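Local coordinates for malonyl CoA-acyl carrier protein transacylase (Clostridium perfringens, PDB 3PTW) that probably transfers malonyl groups from malonyl-CoA to acyl carrier protein, the step that supplies activated malonyl units for fatty acid synthesis, at residues 121-126 / 201-206; 268-273 / 288-293. One frame throughout, in Å; residues are numbered along the deposited sequence.

Contact 1: residues 121-126 / 201-206; sequences QEAVAE and SMLQPA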
loop_
_atom_site.group_PDB
_atom_site.type_symbol
_atom_site.label_atom_id
_atom_site.label_comp_id
_atom_site.label_asym_id
_atom_site.label_seq_id
_atom_site.Cartn_x
_atom_site.Cartn_y
_atom_site.Cartn_z
ATOM N N GLN A 121 -4.232 -13.448 -5.586
ATOM C CA GLN A 121 -3.574 -14.019 -6.760
ATOM C C GLN A 121 -4.397 -15.141 -7.391
ATOM O O GLN A 121 -4.451 -15.254 -8.619
ATOM C CB GLN A 121 -2.165 -14.517 -6.415
ATOM C CG GLN A 121 -1.189 -14.652 -7.620
ATOM C CD GLN A 121 -1.124 -13.400 -8.512
ATOM O OE1 GLN A 121 -1.188 -13.495 -9.741
ATOM N NE2 GLN A 121 -1.011 -12.231 -7.897
ATOM N N GLU A 122 -5.044 -15.943 -6.546
ATOM C CA GLU A 122 -5.790 -17.128 -6.979
ATOM C C GLU A 122 -7.244 -16.873 -7.393
ATOM O O GLU A 122 -7.871 -17.756 -7.956
ATOM C CB GLU A 122 -5.765 -18.199 -5.883
ATOM C CG GLU A 122 -4.396 -18.807 -5.627
ATOM C CD GLU A 122 -4.417 -19.876 -4.532
ATOM O OE1 GLU A 122 -5.396 -19.922 -3.746
ATOM O OE2 GLU A 122 -3.451 -20.669 -4.458
ATOM N N ALA A 123 -7.776 -15.684 -7.105
ATOM C CA ALA A 123 -9.201 -15.378 -7.341
ATOM C C ALA A 123 -9.624 -15.564 -8.798
ATOM O O ALA A 123 -10.669 -16.147 -9.082
ATOM C CB ALA A 123 -9.538 -13.956 -6.874
ATOM N N VAL A 124 -8.795 -15.047 -9.706
ATOM C CA VAL A 124 -9.023 -15.122 -11.143
ATOM C C VAL A 124 -7.888 -15.939 -11.763
ATOM O O VAL A 124 -6.730 -15.793 -11.368
ATOM C CB VAL A 124 -9.056 -13.699 -11.756
ATOM C CG1 VAL A 124 -9.306 -13.749 -13.255
ATOM C CG2 VAL A 124 -10.126 -12.848 -11.068
ATOM N N ALA A 125 -8.227 -16.793 -12.725
ATOM C CA ALA A 125 -7.249 -17.621 -13.421
ATOM C C ALA A 125 -6.307 -16.752 -14.258
ATOM O O ALA A 125 -6.692 -15.666 -14.717
ATOM C CB ALA A 125 -7.956 -18.639 -14.303
ATOM N N GLU A 126 -5.074 -17.232 -14.436
ATOM C CA GLU A 126 -4.040 -16.531 -15.197
ATOM C C GLU A 126 -4.489 -16.296 -16.637
ATOM O O GLU A 126 -5.007 -17.200 -17.286
ATOM C CB GLU A 126 -2.746 -17.345 -15.183
ATOM C CG GLU A 126 -1.502 -16.615 -15.680
ATOM C CD GLU A 126 -0.209 -17.360 -15.340
ATOM O OE1 GLU A 126 0.630 -16.781 -14.613
ATOM O OE2 GLU A 126 -0.040 -18.519 -15.781
ATOM N N SER A 201 -14.450 -5.938 -8.976
ATOM C CA SER A 201 -15.429 -6.931 -8.547
ATOM C C SER A 201 -15.018 -8.390 -8.835
ATOM O O SER A 201 -15.561 -9.320 -8.237
ATOM C CB SER A 201 -16.781 -6.625 -9.196
ATOM O OG SER A 201 -16.742 -6.950 -10.578
ATOM N N MET A 202 -14.060 -8.592 -9.739
ATOM C CA MET A 202 -13.596 -9.949 -10.052
ATOM C C MET A 202 -12.875 -10.603 -8.888
ATOM O O MET A 202 -12.702 -11.820 -8.874
ATOM C CB MET A 202 -12.692 -9.954 -11.288
ATOM C CG MET A 202 -13.420 -9.617 -12.576
ATOM S SD MET A 202 -12.278 -9.379 -13.941
ATOM C CE MET A 202 -11.935 -11.091 -14.384
ATOM N N LEU A 203 -12.439 -9.797 -7.919
ATOM C CA LEU A 203 -11.791 -10.337 -6.731
ATOM C C LEU A 203 -12.770 -10.626 -5.611
ATOM O O LEU A 203 -12.369 -10.815 -4.471
ATOM C CB LEU A 203 -10.655 -9.428 -6.245
ATOM C CG LEU A 203 -9.256 -9.988 -6.501
ATOM C CD1 LEU A 203 -8.987 -10.128 -7.996
ATOM C CD2 LEU A 203 -8.181 -9.123 -5.830
ATOM N N GLN A 204 -14.058 -10.655 -5.941
ATOM C CA GLN A 204 -15.104 -11.020 -4.983
ATOM C C GLN A 204 -14.761 -12.312 -4.215
ATOM O O GLN A 204 -14.956 -12.353 -3.007
ATOM C CB GLN A 204 -16.471 -11.117 -5.690
ATOM C CG GLN A 204 -17.655 -11.541 -4.812
ATOM C CD GLN A 204 -17.954 -10.555 -3.680
ATOM O OE1 GLN A 204 -17.749 -9.342 -3.814
ATOM N NE2 GLN A 204 -18.439 -11.079 -2.561
ATOM N N PRO A 205 -14.229 -13.357 -4.898
ATOM C CA PRO A 205 -13.921 -14.600 -4.159
ATOM C C PRO A 205 -12.786 -14.457 -3.142
ATOM O O PRO A 205 -12.799 -15.131 -2.107
ATOM C CB PRO A 205 -13.524 -15.583 -5.268
ATOM C CG PRO A 205 -14.144 -15.018 -6.524
ATOM C CD PRO A 205 -14.009 -13.539 -6.347
ATOM N N ALA A 206 -11.818 -13.589 -3.426
ATOM C CA ALA A 206 -10.781 -13.254 -2.445
ATOM C C ALA A 206 -11.304 -12.433 -1.262
ATOM O O ALA A 206 -10.791 -12.567 -0.154
ATOM C CB ALA A 206 -9.634 -12.527 -3.111
#
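Val124 and Met202 cross at about a right angle, and the two methyl branches of the valine lie against different parts of the longer side chain. CG2 of Val124 lies chiefly by the root of the methionine, 3.9 Å from Met202 CB, and comes to 3.5 Å from the backbone Met202 O. Val124 CG1 meets the terminal methyl, 3.9 Å from Met202 CE, a reach made possible because the methionine chain bends at its last torsion (chi3 80°) and brings that methyl back toward the valine. With CG1 anti to the backbone N (chi1 -179°), Val124 turns both branches toward Met202. Here the chain leaves helix 106-122 for the antiparallel sheet that begins with strand 129-135, while residues 201-206 lead into helix 204-214 after that sheet has ended with strand 188-191. The contact thus sets the outgoing and returning connections of the smaller, ferredoxin-like subdomain of the acyltransferase fold side by side. One residue before Val124, the methyl of Ala123 points at the start of helix 204-214 and meets two groups at once, Leu203 CG at 4.0 Å from Ala123 CB and Ala206 CB at the same 4.0 Å. Such short side chains let the backbones draw close, Ala123 CA lying 5.6 Å from Ala206 CA. Leu203, in the N-cap position of that helix, also extends CD1 to 4.3 Å from Val124 CG2, and beyond the two segments its side chain packs on Met120 and Phe198. No hydrogen bond joins 121-126 to 201-206.

Contact 2: residues 268-273 / 288-293; sequences DTFIEI and KNVTVL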
loop_
_atom_site.group_PDB
_atom_site.type_symbol
_atom_site.label_atom_id
_atom_site.label_comp_id
_atom_site.label_asym_id
_atom_site.label_seq_id
_atom_site.Cartn_x
_atom_site.Cartn_y
_atom_site.Cartn_z
ATOM N N ASP A 268 1.997 18.201 7.190
ATOM C CA ASP A 268 2.798 18.995 6.279
ATOM C C ASP A 268 4.102 18.267 5.942
ATOM O O ASP A 268 4.889 18.743 5.122
ATOM C CB ASP A 268 3.065 20.391 6.872
ATOM C CG ASP A 268 3.857 20.346 8.168
ATOM O OD1 ASP A 268 4.264 19.249 8.609
ATOM O OD2 ASP A 268 4.082 21.426 8.756
ATOM N N THR A 269 4.304 17.104 6.563
ATOM C CA THR A 269 5.514 16.311 6.369
ATOM C C THR A 269 5.165 14.823 6.234
ATOM O O THR A 269 4.657 14.208 7.162
ATOM C CB THR A 269 6.528 16.538 7.516
ATOM O OG1 THR A 269 6.605 17.937 7.824
ATOM C CG2 THR A 269 7.920 16.027 7.144
ATOM N N PHE A 270 5.410 14.272 5.051
ATOM C CA PHE A 270 5.138 12.870 4.769
ATOM C C PHE A 270 6.422 12.069 4.793
ATOM O O PHE A 270 7.419 12.449 4.179
ATOM C CB PHE A 270 4.455 12.709 3.419
ATOM C CG PHE A 270 3.054 13.221 3.394
ATOM C CD1 PHE A 270 1.992 12.391 3.740
ATOM C CD2 PHE A 270 2.789 14.536 3.039
ATOM C CE1 PHE A 270 0.678 12.862 3.709
ATOM C CE2 PHE A 270 1.469 15.019 3.007
ATOM C CZ PHE A 270 0.421 14.178 3.340
ATOM N N ILE A 271 6.391 10.974 5.536
ATOM C CA ILE A 271 7.507 10.045 5.584
ATOM C C ILE A 271 7.024 8.713 5.030
ATOM O O ILE A 271 6.211 8.039 5.671
ATOM C CB ILE A 271 8.014 9.803 7.020
ATOM C CG1 ILE A 271 8.096 11.115 7.819
ATOM C CG2 ILE A 271 9.322 8.990 6.992
ATOM C CD1 ILE A 271 9.404 11.859 7.733
ATOM N N GLU A 272 7.526 8.351 3.847
ATOM C CA GLU A 272 7.293 7.033 3.272
ATOM C C GLU A 272 8.194 6.022 3.976
ATOM O O GLU A 272 9.390 6.213 4.068
ATOM C CB GLU A 272 7.552 7.049 1.764
ATOM C CG GLU A 272 7.468 5.691 1.066
ATOM C CD GLU A 272 7.293 5.833 -0.441
ATOM O OE1 GLU A 272 7.775 6.847 -0.995
ATOM O OE2 GLU A 272 6.673 4.936 -1.082
ATOM N N ILE A 273 7.595 4.959 4.491
ATOM C CA ILE A 273 8.323 3.968 5.274
ATOM C C ILE A 273 8.226 2.608 4.611
ATOM O O ILE A 273 7.127 2.095 4.377
ATOM C CB ILE A 273 7.796 3.908 6.720
ATOM C CG1 ILE A 273 8.097 5.232 7.441
ATOM C CG2 ILE A 273 8.379 2.690 7.471
ATOM C CD1 ILE A 273 7.370 5.397 8.772
ATOM N N LYS A 288 2.714 20.084 -4.145
ATOM C CA LYS A 288 4.123 20.383 -4.366
ATOM C C LYS A 288 4.782 21.099 -3.183
ATOM O O LYS A 288 6.003 21.302 -3.183
ATOM C CB LYS A 288 4.266 21.231 -5.637
ATOM C CG LYS A 288 5.483 20.911 -6.497
ATOM C CD LYS A 288 5.439 21.672 -7.837
ATOM C CE LYS A 288 4.319 21.155 -8.757
ATOM N NZ LYS A 288 3.978 22.136 -9.830
ATOM N N ASN A 289 3.985 21.469 -2.181
ATOM C CA ASN A 289 4.454 22.324 -1.082
ATOM C C ASN A 289 4.869 21.591 0.179
ATOM O O ASN A 289 5.796 22.011 0.864
ATOM C CB ASN A 289 3.401 23.377 -0.737
ATOM C CG ASN A 289 3.099 24.285 -1.897
ATOM O OD1 ASN A 289 1.940 24.483 -2.255
ATOM N ND2 ASN A 289 4.144 24.831 -2.512
ATOM N N VAL A 290 4.175 20.501 0.485
ATOM C CA VAL A 290 4.480 19.693 1.664
ATOM C C VAL A 290 5.867 19.060 1.559
ATOM O O VAL A 290 6.365 18.798 0.456
ATOM C CB VAL A 290 3.409 18.598 1.899
ATOM C CG1 VAL A 290 2.037 19.231 2.062
ATOM C CG2 VAL A 290 3.398 17.584 0.757
ATOM N N THR A 291 6.475 18.813 2.712
ATOM C CA THR A 291 7.741 18.121 2.762
ATOM C C THR A 291 7.503 16.616 2.615
ATOM O O THR A 291 6.625 16.027 3.258
ATOM C CB THR A 291 8.488 18.427 4.062
ATOM O OG1 THR A 291 8.622 19.850 4.210
ATOM C CG2 THR A 291 9.860 17.790 4.048
ATOM N N VAL A 292 8.296 16.000 1.753
ATOM C CA VAL A 292 8.151 14.599 1.473
ATOM C C VAL A 292 9.502 13.941 1.704
ATOM O O VAL A 292 10.511 14.385 1.154
ATOM C CB VAL A 292 7.659 14.374 0.023
ATOM C CG1 VAL A 292 7.775 12.911 -0.350
ATOM C CG2 VAL A 292 6.223 14.839 -0.140
ATOM N N LEU A 293 9.512 12.904 2.545
ATOM C CA LEU A 293 10.720 12.160 2.867
ATOM C C LEU A 293 10.445 10.668 2.804
ATOM O O LEU A 293 9.286 10.250 2.698
ATOM C CB LEU A 293 11.245 12.549 4.261
ATOM C CG LEU A 293 11.486 14.036 4.537
ATOM C CD1 LEU A 293 11.651 14.282 6.035
ATOM C CD2 LEU A 293 12.693 14.582 3.757
#
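The Phe270 ring meets segment 288-293 by its edge: Val290 CG2 sits near the ring plane, 3.9 Å from Phe270 CD2, with Thr291 O at the rim. Val290 CG2 gets there from between its own backbone N and carbonyl carbon (chi1 -58°). The ring also packs against Leu7 of strand 4-8, Val283 of helix 278-286, and Ile259, Met262 and Ile263 of helix 255-264. The flat Asp268 carboxylate is met from above its plane by Thr269 OG1, whereas that of Glu272 accepts the backbone N-H groups of Leu279 and Ser280, tying strand 269-273 to the first turn of helix 278-286. Strand, helix and strand 291-295 form a beta-alpha-beta crossover, closed by this parallel pairing at one edge of the main sheet. Phe270 uses both its N and its O on the same neighbour, bracketing Val292: its N donates to Thr291 O (2.8 Å), and its O accepts Leu293 N at 2.7 Å. Thr291 N to Asp268 O and Glu272 N to Leu293 O extend the pattern at either end. On the sheet face opposite the phenylalanine, Ile271 and Leu293 run side by side, CD1 to CD1 3.7 Å, and Thr269 CG2 rests 3.9 Å from Thr291 CB, under helix 298-315.

Overall arrangement
The two contacts show how chemistry follows place in the fold. Contact 2 belongs to the main sheet of the larger subdomain, where strand 269-273, inside the sheet, receives its edge neighbour; backbone hydrogen bonds set the register, helices cover both faces, and five of the nine touching residues are buried, against two of six in contact 1. Contact 1 lies further out, where the chain passes to and from the smaller antiparallel sheet, and relies on apolar packing of a few small or flexible side chains, with a more open surround. They hold no element in common, follow one another along the chain, and stand on opposite sides of its centre. The centres of contact 1 and contact 2 are about 34 Å apart.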